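Local atomic coordinates of d-3-phosphoglycerate dehydrogenase oxidoreductase protein (Ralstonia solanacearum, PDB entry 3GG9), a protein that probably acts as an NAD-dependent D-3-phosphoglycerate dehydrogenase of the D-isomer specific 2-hydroxyacid dehydrogenase family. Residues 3-9 and 49-55; 20-24 and 317-321; 39-43 and 64-69; 71-75 and 98-102; 104-108 and 310-314. One frame throughout, in Å; residues are numbered along the deposited sequence.

Overall arrangement
Contacts 1 and 4 are buried pairings of neighbouring parallel strands in one five-stranded sheet. They are joined by strands 51-54 and 74-77, and backbone hydrogen bonds dominate both. Contacts 2 and 3 are partly buried packing on this sheet. Contact 2 sets a phenylalanine of helix 306-324 against a short 3-10 segment, whereas contact 3 fits two connecting helices together; their nearest atoms are about 14 Å apart. Contact 5 uses the same helix as contact 2 but lies at the surface, its centre about 14 Å from the centre of the chain, nearer than those of the other four. A tyrosine hydroxyl, a water and a sulfate ion give it a polar chemistry absent from contact 2.

Contact 1 of 5, residues 3-9 and 49-55; sequences LKIAVLD and VEALVLI. Unlike the reference sequence in segment 3-9: Leu-3 (reference Met). Unlike the reference sequence in segment 49-55: Leu-52 (reference Ile).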
# COMPACT_ATOMS: atom_id res chain seq x y z
N LEU A 3 6.38 -7.57 -41.33
CA LEU A 3 7.15 -8.53 -40.56
C LEU A 3 6.27 -9.45 -39.74
O LEU A 3 5.14 -9.11 -39.37
CB LEU A 3 8.14 -7.81 -39.63
CG LEU A 3 9.19 -6.84 -40.21
CD1 LEU A 3 9.98 -6.16 -39.11
CD2 LEU A 3 10.15 -7.54 -41.16
N LYS A 4 6.80 -10.64 -39.46
CA LYS A 4 6.26 -11.54 -38.46
C LYS A 4 6.91 -11.10 -37.14
O LYS A 4 8.14 -11.14 -36.99
CB LYS A 4 6.65 -12.97 -38.84
CG LYS A 4 5.60 -14.03 -38.59
CD LYS A 4 5.87 -14.82 -37.32
CE LYS A 4 4.85 -15.92 -37.12
NZ LYS A 4 4.89 -16.44 -35.72
N ILE A 5 6.07 -10.63 -36.20
CA ILE A 5 6.54 -10.07 -34.93
C ILE A 5 6.02 -10.91 -33.76
O ILE A 5 4.87 -11.35 -33.77
CB ILE A 5 6.09 -8.59 -34.77
CG1 ILE A 5 6.73 -7.74 -35.86
CG2 ILE A 5 6.40 -8.03 -33.35
CD1 ILE A 5 6.22 -6.32 -35.93
N ALA A 6 6.90 -11.18 -32.79
CA ALA A 6 6.49 -11.82 -31.56
C ALA A 6 6.85 -10.97 -30.35
O ALA A 6 7.94 -10.37 -30.29
CB ALA A 6 7.09 -13.19 -31.44
N VAL A 7 5.92 -10.91 -29.40
CA VAL A 7 6.13 -10.29 -28.10
C VAL A 7 6.10 -11.41 -27.07
O VAL A 7 5.13 -12.17 -26.99
CB VAL A 7 5.01 -9.29 -27.73
CG1 VAL A 7 5.36 -8.58 -26.42
CG2 VAL A 7 4.74 -8.26 -28.85
N LEU A 8 7.16 -11.50 -26.27
CA LEU A 8 7.30 -12.58 -25.30
C LEU A 8 6.85 -12.17 -23.89
O LEU A 8 6.86 -10.98 -23.56
CB LEU A 8 8.78 -12.98 -25.25
CG LEU A 8 9.38 -13.60 -26.51
CD1 LEU A 8 10.79 -14.06 -26.20
CD2 LEU A 8 8.53 -14.79 -26.98
N ASP A 9 6.46 -13.16 -23.08
CA ASP A 9 6.33 -13.04 -21.61
C ASP A 9 5.30 -12.03 -21.09
O ASP A 9 5.55 -11.35 -20.10
CB ASP A 9 7.68 -12.73 -20.96
CG ASP A 9 8.80 -13.61 -21.47
OD1 ASP A 9 8.65 -14.84 -21.44
OD2 ASP A 9 9.84 -13.05 -21.88
N VAL A 49 9.78 -15.78 -36.67
CA VAL A 49 9.68 -14.34 -36.45
C VAL A 49 10.91 -13.59 -36.93
O VAL A 49 12.03 -14.03 -36.76
CB VAL A 49 9.24 -13.93 -34.98
CG1 VAL A 49 8.59 -15.10 -34.26
CG2 VAL A 49 10.36 -13.30 -34.16
N GLU A 50 10.66 -12.44 -37.55
CA GLU A 50 11.73 -11.59 -38.00
C GLU A 50 12.00 -10.51 -36.98
O GLU A 50 13.11 -9.97 -36.92
CB GLU A 50 11.34 -10.98 -39.35
CG GLU A 50 10.91 -12.01 -40.39
CD GLU A 50 10.01 -11.41 -41.44
OE1 GLU A 50 10.52 -10.69 -42.33
OE2 GLU A 50 8.78 -11.65 -41.38
N ALA A 51 11.00 -10.17 -36.17
CA ALA A 51 11.18 -9.14 -35.12
C ALA A 51 10.66 -9.60 -33.78
O ALA A 51 9.53 -10.08 -33.66
CB ALA A 51 10.54 -7.80 -35.52
N LEU A 52 11.49 -9.45 -32.76
CA LEU A 52 11.16 -9.94 -31.44
C LEU A 52 11.09 -8.74 -30.51
O LEU A 52 12.03 -7.96 -30.46
CB LEU A 52 12.24 -10.92 -30.98
CG LEU A 52 11.98 -12.00 -29.94
CD1 LEU A 52 10.72 -12.80 -30.23
CD2 LEU A 52 13.19 -12.90 -29.93
N VAL A 53 9.97 -8.60 -29.81
CA VAL A 53 9.85 -7.59 -28.77
C VAL A 53 10.01 -8.25 -27.40
O VAL A 53 9.27 -9.19 -27.05
CB VAL A 53 8.52 -6.80 -28.85
CG1 VAL A 53 8.45 -5.74 -27.71
CG2 VAL A 53 8.39 -6.14 -30.22
N LEU A 54 10.98 -7.76 -26.64
CA LEU A 54 11.26 -8.27 -25.30
C LEU A 54 10.73 -7.30 -24.24
O LEU A 54 10.87 -6.08 -24.38
CB LEU A 54 12.77 -8.47 -25.10
CG LEU A 54 13.50 -9.48 -26.00
CD1 LEU A 54 14.97 -9.58 -25.61
CD2 LEU A 54 12.85 -10.86 -25.92
N ILE A 55 10.13 -7.87 -23.20
CA ILE A 55 9.64 -7.13 -22.04
C ILE A 55 10.72 -7.15 -20.97
O ILE A 55 10.92 -8.15 -20.29
CB ILE A 55 8.31 -7.69 -21.51
CG1 ILE A 55 7.28 -7.80 -22.64
CG2 ILE A 55 7.79 -6.84 -20.32
CD1 ILE A 55 5.89 -8.27 -22.20
O HOH W 1 10.74 -10.60 -22.82
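Glu-50 holds the backbone of Lys-4 at both N and O, with its carboxylate and its own N-H, where strands 4-7 and 51-54 begin to run side by side. The strands are parallel, 17° apart, and belong to the five-stranded sheet of a flavodoxin-like domain, as in other D-2-hydroxyacid dehydrogenases. Lys-4 O accepts two bonds, from Glu-50 N at 2.9 Å and from Ala-51 N at 3.1 Å. In the Glu-50 side chain, CG lies beside the backbone N (chi1 -52°) and the chain then extends, so that OE2 receives Lys-4 N at 2.9 Å. That N-H arrives from above the carboxylate plane, 48° out of it. Further along, Ala-6 bonds through its N to Ala-51 O and through its O to Val-53 N at 2.7 Å, and Leu-8 N continues the pattern to Val-53 O.

On one face Ile-5 CG1 meets Ala-51 CB at 3.8 Å, while Val-7 and Val-53 lie side by side pointing the same way; helix 306-324 covers this face, with Ile-320 on Val-53. On the other, Ala-6 CB touches both Val-49 CG1 and Leu-52 CD1. Strand 28-31 flanks 4-7 through bonds such as that of Ile-5 with Lys-30. Past the last direct bond, Asp-9 OD2, also bonded to Thr-59 OG1, accepts from a water 2.8 Å away that in turn takes the N-H of Ile-55.

Contact 2 of 5, residues 20-24 and 317-321; sequences CFSLL and FQNIL
Leu-24 supplies the CH-pi part of the contact, laying CD1 over the ring of Phe-317. The methyl carbon stands 3.6 Å from the ring centroid and only 10° off the ring normal, so it sits over the centre of one face. The two side chains cross at about a right angle.

A sulfur-aromatic contact joins the same ring. Cys-20 SG is 4.9 Å from the Phe-317 centroid and approaches obliquely, 57° off the normal, while the carbonyl oxygen of Cys-20 lies at the ring edge, 3.6 Å from CD2. The ring thus lies against the 3-10 segment that includes 20-23, joining helix 306-324 to the chain before strand 28-31 of the flavodoxin-like domain; Val-53 of strand 51-54 also touches this ring.

The remaining contacts are largely apolar. Phe-21 CD1 meets Phe-317 CE2 obliquely at 4.1 Å. Leu-23, its CG anti to the carbonyl carbon (chi1 -68°), brings CD1 to 3.9 Å from Phe-317 CB. Its other methyl, CD2, touches Gln-318 OE1, the amide whose NE2 bonds to Asp-322. One turn further along the helix, Leu-321 CD1 rests 3.5 Å from Leu-23 O.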
# COMPACT_ATOMS: atom_id res chain seq x y z
N CYS A 20 -1.14 1.85 -28.09
CA CYS A 20 0.01 1.83 -28.99
C CYS A 20 0.11 0.57 -29.86
O CYS A 20 0.84 0.57 -30.83
CB CYS A 20 1.32 2.07 -28.21
SG CYS A 20 1.82 0.69 -27.17
N PHE A 21 -0.60 -0.50 -29.51
CA PHE A 21 -0.57 -1.74 -30.31
C PHE A 21 -0.93 -1.53 -31.79
O PHE A 21 -0.47 -2.29 -32.66
CB PHE A 21 -1.51 -2.77 -29.71
CG PHE A 21 -1.26 -4.16 -30.18
CD1 PHE A 21 -0.13 -4.85 -29.75
CD2 PHE A 21 -2.14 -4.78 -31.06
CE1 PHE A 21 0.11 -6.15 -30.19
CE2 PHE A 21 -1.91 -6.09 -31.51
CZ PHE A 21 -0.79 -6.77 -31.07
N SER A 22 -1.73 -0.49 -32.07
CA SER A 22 -2.15 -0.18 -33.44
C SER A 22 -0.99 0.29 -34.31
O SER A 22 -1.09 0.31 -35.55
CB SER A 22 -3.29 0.85 -33.46
OG SER A 22 -3.76 1.04 -34.79
N LEU A 23 0.13 0.66 -33.68
CA LEU A 23 1.36 0.98 -34.41
C LEU A 23 1.85 -0.18 -35.29
O LEU A 23 2.50 0.06 -36.30
CB LEU A 23 2.49 1.40 -33.46
CG LEU A 23 2.36 2.72 -32.70
CD1 LEU A 23 3.48 2.84 -31.66
CD2 LEU A 23 2.37 3.91 -33.65
N LEU A 24 1.54 -1.42 -34.90
CA LEU A 24 2.00 -2.59 -35.64
C LEU A 24 0.96 -3.15 -36.64
O LEU A 24 0.97 -4.35 -36.95
CB LEU A 24 2.41 -3.69 -34.65
CG LEU A 24 3.53 -3.39 -33.64
CD1 LEU A 24 3.70 -4.56 -32.66
CD2 LEU A 24 4.85 -3.06 -34.33
N PHE A 317 7.80 -0.33 -30.29
CA PHE A 317 7.06 -0.50 -31.55
C PHE A 317 7.45 0.56 -32.58
O PHE A 317 7.70 0.22 -33.74
CB PHE A 317 5.54 -0.45 -31.34
CG PHE A 317 4.99 -1.56 -30.49
CD1 PHE A 317 5.73 -2.69 -30.18
CD2 PHE A 317 3.69 -1.46 -29.98
CE1 PHE A 317 5.19 -3.71 -29.39
CE2 PHE A 317 3.14 -2.48 -29.21
CZ PHE A 317 3.90 -3.61 -28.91
N GLN A 318 7.50 1.82 -32.16
CA GLN A 318 7.98 2.89 -33.04
C GLN A 318 9.42 2.65 -33.49
O GLN A 318 9.78 2.96 -34.63
CB GLN A 318 7.83 4.27 -32.38
CG GLN A 318 7.93 5.47 -33.34
CD GLN A 318 6.97 5.39 -34.52
OE1 GLN A 318 5.76 5.19 -34.35
NE2 GLN A 318 7.50 5.57 -35.75
N ASN A 319 10.24 2.05 -32.62
CA ASN A 319 11.62 1.72 -32.99
C ASN A 319 11.69 0.76 -34.19
O ASN A 319 12.50 0.96 -35.11
CB ASN A 319 12.42 1.19 -31.79
CG ASN A 319 12.89 2.29 -30.85
OD1 ASN A 319 12.85 3.49 -31.16
ND2 ASN A 319 13.37 1.89 -29.68
N ILE A 320 10.84 -0.26 -34.18
CA ILE A 320 10.74 -1.18 -35.31
C ILE A 320 10.33 -0.43 -36.58
O ILE A 320 10.97 -0.57 -37.63
CB ILE A 320 9.78 -2.35 -35.03
CG1 ILE A 320 10.33 -3.26 -33.93
CG2 ILE A 320 9.54 -3.16 -36.31
CD1 ILE A 320 9.31 -4.25 -33.37
N LEU A 321 9.30 0.40 -36.48
CA LEU A 321 8.85 1.22 -37.61
C LEU A 321 9.93 2.16 -38.15
O LEU A 321 10.05 2.32 -39.37
CB LEU A 321 7.59 2.02 -37.28
CG LEU A 321 6.36 1.30 -36.71
CD1 LEU A 321 5.18 2.26 -36.64
CD2 LEU A 321 5.99 0.03 -37.48

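Contact 3 of 5, residues 39-43 and 64-69; sequences VGQLA and QLLDRL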
# COMPACT_ATOMS: atom_id res chain seq x y z
N VAL A 39 16.66 -23.43 -24.67
CA VAL A 39 16.88 -22.99 -26.04
C VAL A 39 15.92 -23.65 -27.04
O VAL A 39 15.31 -22.97 -27.86
CB VAL A 39 18.36 -23.20 -26.45
CG1 VAL A 39 18.63 -22.61 -27.80
CG2 VAL A 39 19.28 -22.56 -25.43
N GLY A 40 15.78 -24.97 -26.93
CA GLY A 40 14.97 -25.78 -27.85
C GLY A 40 13.53 -25.32 -28.01
O GLY A 40 13.10 -24.97 -29.11
N GLN A 41 12.79 -25.32 -26.90
CA GLN A 41 11.38 -24.95 -26.86
C GLN A 41 11.13 -23.49 -27.28
O GLN A 41 10.13 -23.19 -27.94
CB GLN A 41 10.82 -25.15 -25.45
CG GLN A 41 10.56 -26.58 -25.01
CD GLN A 41 10.03 -26.68 -23.58
OE1 GLN A 41 9.42 -27.68 -23.20
NE2 GLN A 41 10.26 -25.63 -22.78
N LEU A 42 12.03 -22.60 -26.89
CA LEU A 42 11.91 -21.18 -27.21
C LEU A 42 12.17 -20.91 -28.69
O LEU A 42 11.45 -20.13 -29.31
CB LEU A 42 12.83 -20.33 -26.32
CG LEU A 42 12.75 -18.80 -26.44
CD1 LEU A 42 11.31 -18.31 -26.25
CD2 LEU A 42 13.69 -18.14 -25.45
N ALA A 43 13.19 -21.57 -29.24
CA ALA A 43 13.51 -21.44 -30.67
C ALA A 43 12.38 -21.96 -31.57
O ALA A 43 12.10 -21.36 -32.60
CB ALA A 43 14.81 -22.12 -31.00
N GLN A 64 23.46 -19.32 -28.21
CA GLN A 64 22.87 -20.62 -28.51
C GLN A 64 21.43 -20.51 -29.03
O GLN A 64 20.99 -21.35 -29.82
CB GLN A 64 22.98 -21.59 -27.32
CG GLN A 64 23.36 -20.97 -25.97
CD GLN A 64 24.85 -20.64 -25.85
OE1 GLN A 64 25.22 -19.53 -25.46
NE2 GLN A 64 25.70 -21.60 -26.21
N LEU A 65 20.73 -19.48 -28.59
CA LEU A 65 19.40 -19.20 -29.10
C LEU A 65 19.50 -18.62 -30.50
O LEU A 65 18.81 -19.09 -31.41
CB LEU A 65 18.62 -18.27 -28.17
CG LEU A 65 17.22 -17.88 -28.63
CD1 LEU A 65 16.27 -19.09 -28.62
CD2 LEU A 65 16.69 -16.71 -27.78
N LEU A 66 20.38 -17.63 -30.68
CA LEU A 66 20.57 -16.98 -31.98
C LEU A 66 21.01 -17.95 -33.09
O LEU A 66 20.67 -17.76 -34.26
CB LEU A 66 21.52 -15.80 -31.86
CG LEU A 66 21.00 -14.67 -30.97
CD1 LEU A 66 22.14 -13.78 -30.50
CD2 LEU A 66 19.92 -13.83 -31.66
N ASP A 67 21.78 -18.98 -32.71
CA ASP A 67 22.17 -20.08 -33.59
C ASP A 67 20.97 -20.83 -34.16
O ASP A 67 21.03 -21.35 -35.27
CB ASP A 67 23.05 -21.10 -32.85
CG ASP A 67 24.44 -20.57 -32.54
OD1 ASP A 67 25.09 -21.15 -31.64
OD2 ASP A 67 24.88 -19.59 -33.17
N ARG A 68 19.89 -20.88 -33.38
CA ARG A 68 18.68 -21.60 -33.77
C ARG A 68 17.61 -20.73 -34.42
O ARG A 68 16.49 -21.20 -34.66
CB ARG A 68 18.09 -22.31 -32.57
CG ARG A 68 18.86 -23.53 -32.10
CD ARG A 68 18.02 -24.29 -31.08
NE ARG A 68 18.66 -25.44 -30.42
CZ ARG A 68 19.89 -25.49 -29.91
NH1 ARG A 68 20.71 -24.44 -29.94
NH2 ARG A 68 20.29 -26.61 -29.34
N LEU A 69 17.93 -19.47 -34.71
CA LEU A 69 16.94 -18.53 -35.27
C LEU A 69 17.42 -17.83 -36.55
O LEU A 69 17.80 -16.65 -36.51
CB LEU A 69 16.51 -17.50 -34.22
CG LEU A 69 15.78 -17.92 -32.94
CD1 LEU A 69 15.46 -16.68 -32.09
CD2 LEU A 69 14.52 -18.73 -33.25
O HOH W 2 13.99 -22.18 -35.02
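Val-39 CG1 sits over one face of the Arg-68 guanidinium group, 3.5 Å from NH1, the two side chains crossing at about a right angle. The same methyl touches Arg-68 CD at 3.7 Å, so the valine covers the end of the arginine's aliphatic chain as well as the flat group. NH1 of the group makes a weak hydrogen bond within its own segment to Gln-64 O at 3.1 Å, with an N-H...O angle of 130°. Val-39 CG1 comes against that carbonyl oxygen too, at 3.4 Å. The arginine runs extended from CG to NE, which carries CD and the guanidinium group past Val-39 CG1.

Nearer its base, Arg-68 CB presses on Ala-43 CB at 3.6 Å, a close approach of side-chain carbons. Deeper in, Leu-65 packs against Val-39, Leu-42 and Ala-43. Its CG is anti to the backbone N (chi1 178°), which directs the two methyls at the neighbouring helix: CD1 faces Ala-43 CB at 4.1 Å and CD2 faces Leu-42 CD2. Leu-69 CD2 touches Ala-43 O. Outside this apolar layer a water donates to both Ala-43 O and Arg-68 O, the latter at 2.7 Å.

Helices 39-45 and 63-66 lead into strands 51-54 and 74-77 respectively. Packing of successive connecting helices on one side of a parallel sheet is characteristic of the flavodoxin-like fold.

Contact 4 of 5, residues 71-75 and 98-102; sequences KLKII and GVVVL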
# COMPACT_ATOMS: atom_id res chain seq x y z
N LYS A 71 15.77 -16.63 -39.16
CA LYS A 71 14.94 -15.55 -39.72
C LYS A 71 14.97 -14.23 -38.94
O LYS A 71 14.44 -13.22 -39.42
CB LYS A 71 13.50 -16.03 -39.92
CG LYS A 71 13.40 -17.40 -40.57
CD LYS A 71 12.29 -17.46 -41.58
CE LYS A 71 12.34 -18.77 -42.37
NZ LYS A 71 13.70 -19.03 -42.94
N LEU A 72 15.57 -14.23 -37.75
CA LEU A 72 15.55 -13.06 -36.86
C LEU A 72 16.39 -11.92 -37.39
O LEU A 72 17.58 -12.11 -37.68
CB LEU A 72 16.02 -13.43 -35.45
CG LEU A 72 15.94 -12.28 -34.43
CD1 LEU A 72 14.48 -11.82 -34.24
CD2 LEU A 72 16.54 -12.68 -33.09
N LYS A 73 15.78 -10.74 -37.50
CA LYS A 73 16.47 -9.55 -37.99
C LYS A 73 16.58 -8.44 -36.95
O LYS A 73 17.54 -7.66 -36.95
CB LYS A 73 15.76 -9.01 -39.23
CG LYS A 73 15.79 -9.97 -40.43
CD LYS A 73 15.24 -9.31 -41.69
CE LYS A 73 13.76 -9.61 -41.88
NZ LYS A 73 13.45 -9.79 -43.32
N ILE A 74 15.57 -8.35 -36.08
CA ILE A 74 15.44 -7.27 -35.10
C ILE A 74 15.06 -7.82 -33.72
O ILE A 74 14.16 -8.66 -33.59
CB ILE A 74 14.33 -6.26 -35.54
CG1 ILE A 74 14.76 -5.53 -36.82
CG2 ILE A 74 14.00 -5.27 -34.43
CD1 ILE A 74 13.58 -4.94 -37.65
N ILE A 75 15.76 -7.36 -32.69
CA ILE A 75 15.27 -7.46 -31.32
C ILE A 75 14.98 -6.04 -30.85
O ILE A 75 15.86 -5.17 -30.90
CB ILE A 75 16.29 -8.13 -30.39
CG1 ILE A 75 16.50 -9.59 -30.81
CG2 ILE A 75 15.81 -8.10 -28.91
CD1 ILE A 75 17.82 -10.15 -30.32
N GLY A 98 24.24 -10.23 -37.49
CA GLY A 98 23.64 -9.05 -38.12
C GLY A 98 22.20 -8.83 -37.65
O GLY A 98 21.35 -8.42 -38.43
N VAL A 99 21.95 -9.14 -36.38
CA VAL A 99 20.67 -8.88 -35.72
C VAL A 99 20.78 -7.56 -34.97
O VAL A 99 21.63 -7.44 -34.07
CB VAL A 99 20.30 -10.02 -34.74
CG1 VAL A 99 19.07 -9.66 -33.88
CG2 VAL A 99 20.03 -11.30 -35.52
N VAL A 100 19.98 -6.56 -35.36
CA VAL A 100 20.04 -5.27 -34.67
C VAL A 100 19.24 -5.29 -33.38
O VAL A 100 18.13 -5.82 -33.33
CB VAL A 100 19.67 -4.03 -35.56
CG1 VAL A 100 20.71 -3.83 -36.65
CG2 VAL A 100 18.28 -4.14 -36.14
N VAL A 101 19.82 -4.73 -32.33
CA VAL A 101 19.14 -4.60 -31.05
C VAL A 101 18.71 -3.15 -30.89
O VAL A 101 19.54 -2.24 -30.92
CB VAL A 101 20.00 -5.08 -29.87
CG1 VAL A 101 19.31 -4.79 -28.54
CG2 VAL A 101 20.28 -6.59 -30.01
N LEU A 102 17.41 -2.95 -30.74
CA LEU A 102 16.86 -1.60 -30.63
C LEU A 102 16.63 -1.27 -29.17
O LEU A 102 16.15 -2.11 -28.41
CB LEU A 102 15.56 -1.47 -31.44
CG LEU A 102 15.59 -2.02 -32.87
CD1 LEU A 102 14.34 -1.66 -33.61
CD2 LEU A 102 16.80 -1.56 -33.65
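Ile-75 O accepts the N-H of Leu-102 at 2.7 Å, the shortest polar bond between the two segments, with an N-H...O angle of 169°. It is one of three bonds that pair the two segments, and with them strands 74-77 and 100-102, in parallel. Together with helix 91-97 the strands form a beta-alpha-beta unit, and 100-102 is the outermost strand of the five-stranded sheet within this chain. Ile-75 N in turn bonds to Val-100 O at 2.9 Å. The third bond, Val-100 N to Lys-73 O, measures 3.1 Å and is more bent, at 150°. It enters 29° out of the carbonyl plane.

Ile-74 and Val-100 share one face, side by side and pointing the same way, with Ile-74 CG1 3.8 Å from Val-100 CG2. Ile-74 CG2 also reaches Leu-102 CD1 at 3.7 Å, and Ile-323 of helix 306-324 covers both residues. The opposite face carries Ile-75 and Val-101, lined by Cys-94 of helix 91-97. Gly-98 ends that helix in a Schellman motif with positive phi, turning the chain into the strand. Beyond the strand, the side chain of Asn-333 bonds to Val-99 O and Val-101 N. Val-99 spreads its two methyls: CG2 rests on Leu-72 O at 3.4 Å, and CG1 meets Ile-75 CD1 at 3.8 Å.

Contact 5 of 5, residues 104-108 and 310-314; sequences GKGSP and EMYFG. With SO4 (sulfate ion), chain E.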
# COMPACT_ATOMS: atom_id res chain seq x y z
N GLY A 104 15.04 0.99 -26.11
CA GLY A 104 13.97 1.88 -25.73
C GLY A 104 14.40 2.89 -24.69
O GLY A 104 15.59 3.08 -24.42
N LYS A 105 13.41 3.56 -24.10
CA LYS A 105 13.64 4.42 -22.95
C LYS A 105 12.77 3.93 -21.78
O LYS A 105 11.73 3.30 -21.98
CB LYS A 105 13.35 5.89 -23.28
CG LYS A 105 14.31 6.48 -24.31
CD LYS A 105 14.99 7.75 -23.80
CE LYS A 105 16.25 8.08 -24.61
NZ LYS A 105 16.90 9.34 -24.16
N GLY A 106 13.22 4.21 -20.57
CA GLY A 106 12.48 3.87 -19.37
C GLY A 106 12.04 5.06 -18.56
O GLY A 106 12.28 6.21 -18.95
N SER A 107 11.38 4.79 -17.44
CA SER A 107 10.88 5.85 -16.56
C SER A 107 10.97 5.39 -15.10
O SER A 107 10.70 4.22 -14.79
CB SER A 107 9.44 6.23 -16.95
OG SER A 107 8.81 7.06 -15.98
N PRO A 108 11.37 6.30 -14.19
CA PRO A 108 11.48 5.85 -12.80
C PRO A 108 10.14 5.88 -12.04
O PRO A 108 10.09 5.37 -10.95
CB PRO A 108 12.46 6.87 -12.18
CG PRO A 108 12.07 8.22 -12.93
CD PRO A 108 11.74 7.73 -14.35
N GLU A 310 2.22 1.74 -21.95
CA GLU A 310 1.97 2.59 -23.11
C GLU A 310 3.28 3.22 -23.62
O GLU A 310 3.57 3.12 -24.81
CB GLU A 310 0.90 3.66 -22.82
CG GLU A 310 -0.54 3.14 -22.68
CD GLU A 310 -1.21 2.65 -23.99
OE1 GLU A 310 -2.39 2.19 -23.87
OE2 GLU A 310 -0.60 2.71 -25.11
N MET A 311 4.06 3.83 -22.73
CA MET A 311 5.34 4.48 -23.05
C MET A 311 6.39 3.46 -23.52
O MET A 311 6.98 3.62 -24.59
CB MET A 311 5.89 5.26 -21.84
CG MET A 311 7.23 5.99 -22.11
SD MET A 311 8.23 6.36 -20.63
CE MET A 311 7.35 7.80 -20.02
N TYR A 312 6.59 2.41 -22.72
CA TYR A 312 7.60 1.39 -23.03
C TYR A 312 7.39 0.72 -24.39
O TYR A 312 8.29 0.73 -25.22
CB TYR A 312 7.71 0.35 -21.91
CG TYR A 312 8.59 0.78 -20.74
CD1 TYR A 312 9.80 0.14 -20.50
CD2 TYR A 312 8.21 1.81 -19.88
CE1 TYR A 312 10.61 0.52 -19.42
CE2 TYR A 312 9.02 2.20 -18.80
CZ TYR A 312 10.21 1.54 -18.57
OH TYR A 312 11.02 1.92 -17.51
N PHE A 313 6.20 0.15 -24.61
CA PHE A 313 5.86 -0.48 -25.89
C PHE A 313 5.68 0.51 -27.04
O PHE A 313 6.09 0.23 -28.18
CB PHE A 313 4.63 -1.36 -25.72
CG PHE A 313 4.89 -2.54 -24.82
CD1 PHE A 313 5.42 -3.71 -25.35
CD2 PHE A 313 4.70 -2.44 -23.44
CE1 PHE A 313 5.70 -4.79 -24.54
CE2 PHE A 313 4.99 -3.55 -22.59
CZ PHE A 313 5.49 -4.71 -23.16
N GLY A 314 5.09 1.66 -26.75
CA GLY A 314 4.99 2.70 -27.79
C GLY A 314 6.36 2.92 -28.43
O GLY A 314 6.49 2.89 -29.65
S SO4 E . 14.43 0.61 -17.61
O1 SO4 E . 13.28 -0.23 -17.87
O2 SO4 E . 15.08 0.96 -18.86
O3 SO4 E . 13.98 1.83 -16.95
O4 SO4 E . 15.33 -0.13 -16.74
O HOH W 3 10.96 1.41 -24.30
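Tyr-312 projects from helix 306-324 toward segment 104-108, one ring face against Lys-105 O and its hydroxyl at Gly-106 and Ser-107. Lys-105 O stands over the centre of that face, 3.9 Å above the plane. The Gly-106 backbone passes obliquely by the phenol end, its CA 3.1 Å from Tyr-312 OH, a closeness that the lack of a side chain makes possible. The hydroxyl is then an acceptor for Ser-107 N at 2.9 Å, with an N-H...O angle of 155°.

Met-311, one residue earlier in the helix, sends its chain in the same general direction. CG is anti to the backbone N (chi1 -179°), and a bend at chi3 (-78°) folds the methyl back, placing both SD and CE against Ser-107 CB, SD at 3.9 Å. Ser-107 is therefore held by its amide on the tyrosine and by its CB on the thioether.

The segment 104-108 leads from strand 100-102 of the flavodoxin-like domain to helix 109-123, and Pro-108 already touches helix 170-181 of the Rossmann-type NAD-binding domain. The contact thus ties helix 306-324 to a connection between the two domains, whose cleft houses the active site in this family.

A sulfate ion, probably from the crystallisation liquor, lies beside the phenol. Its O1 is in the ring plane at the edge, while its O3 is 3.0 Å from Tyr-312 OH; Arg-80 N and Arg-224 NH2 also bind the ion. On the helix side, a water donates to Lys-105 O at 3.1 Å and to Tyr-312 O at 2.9 Å.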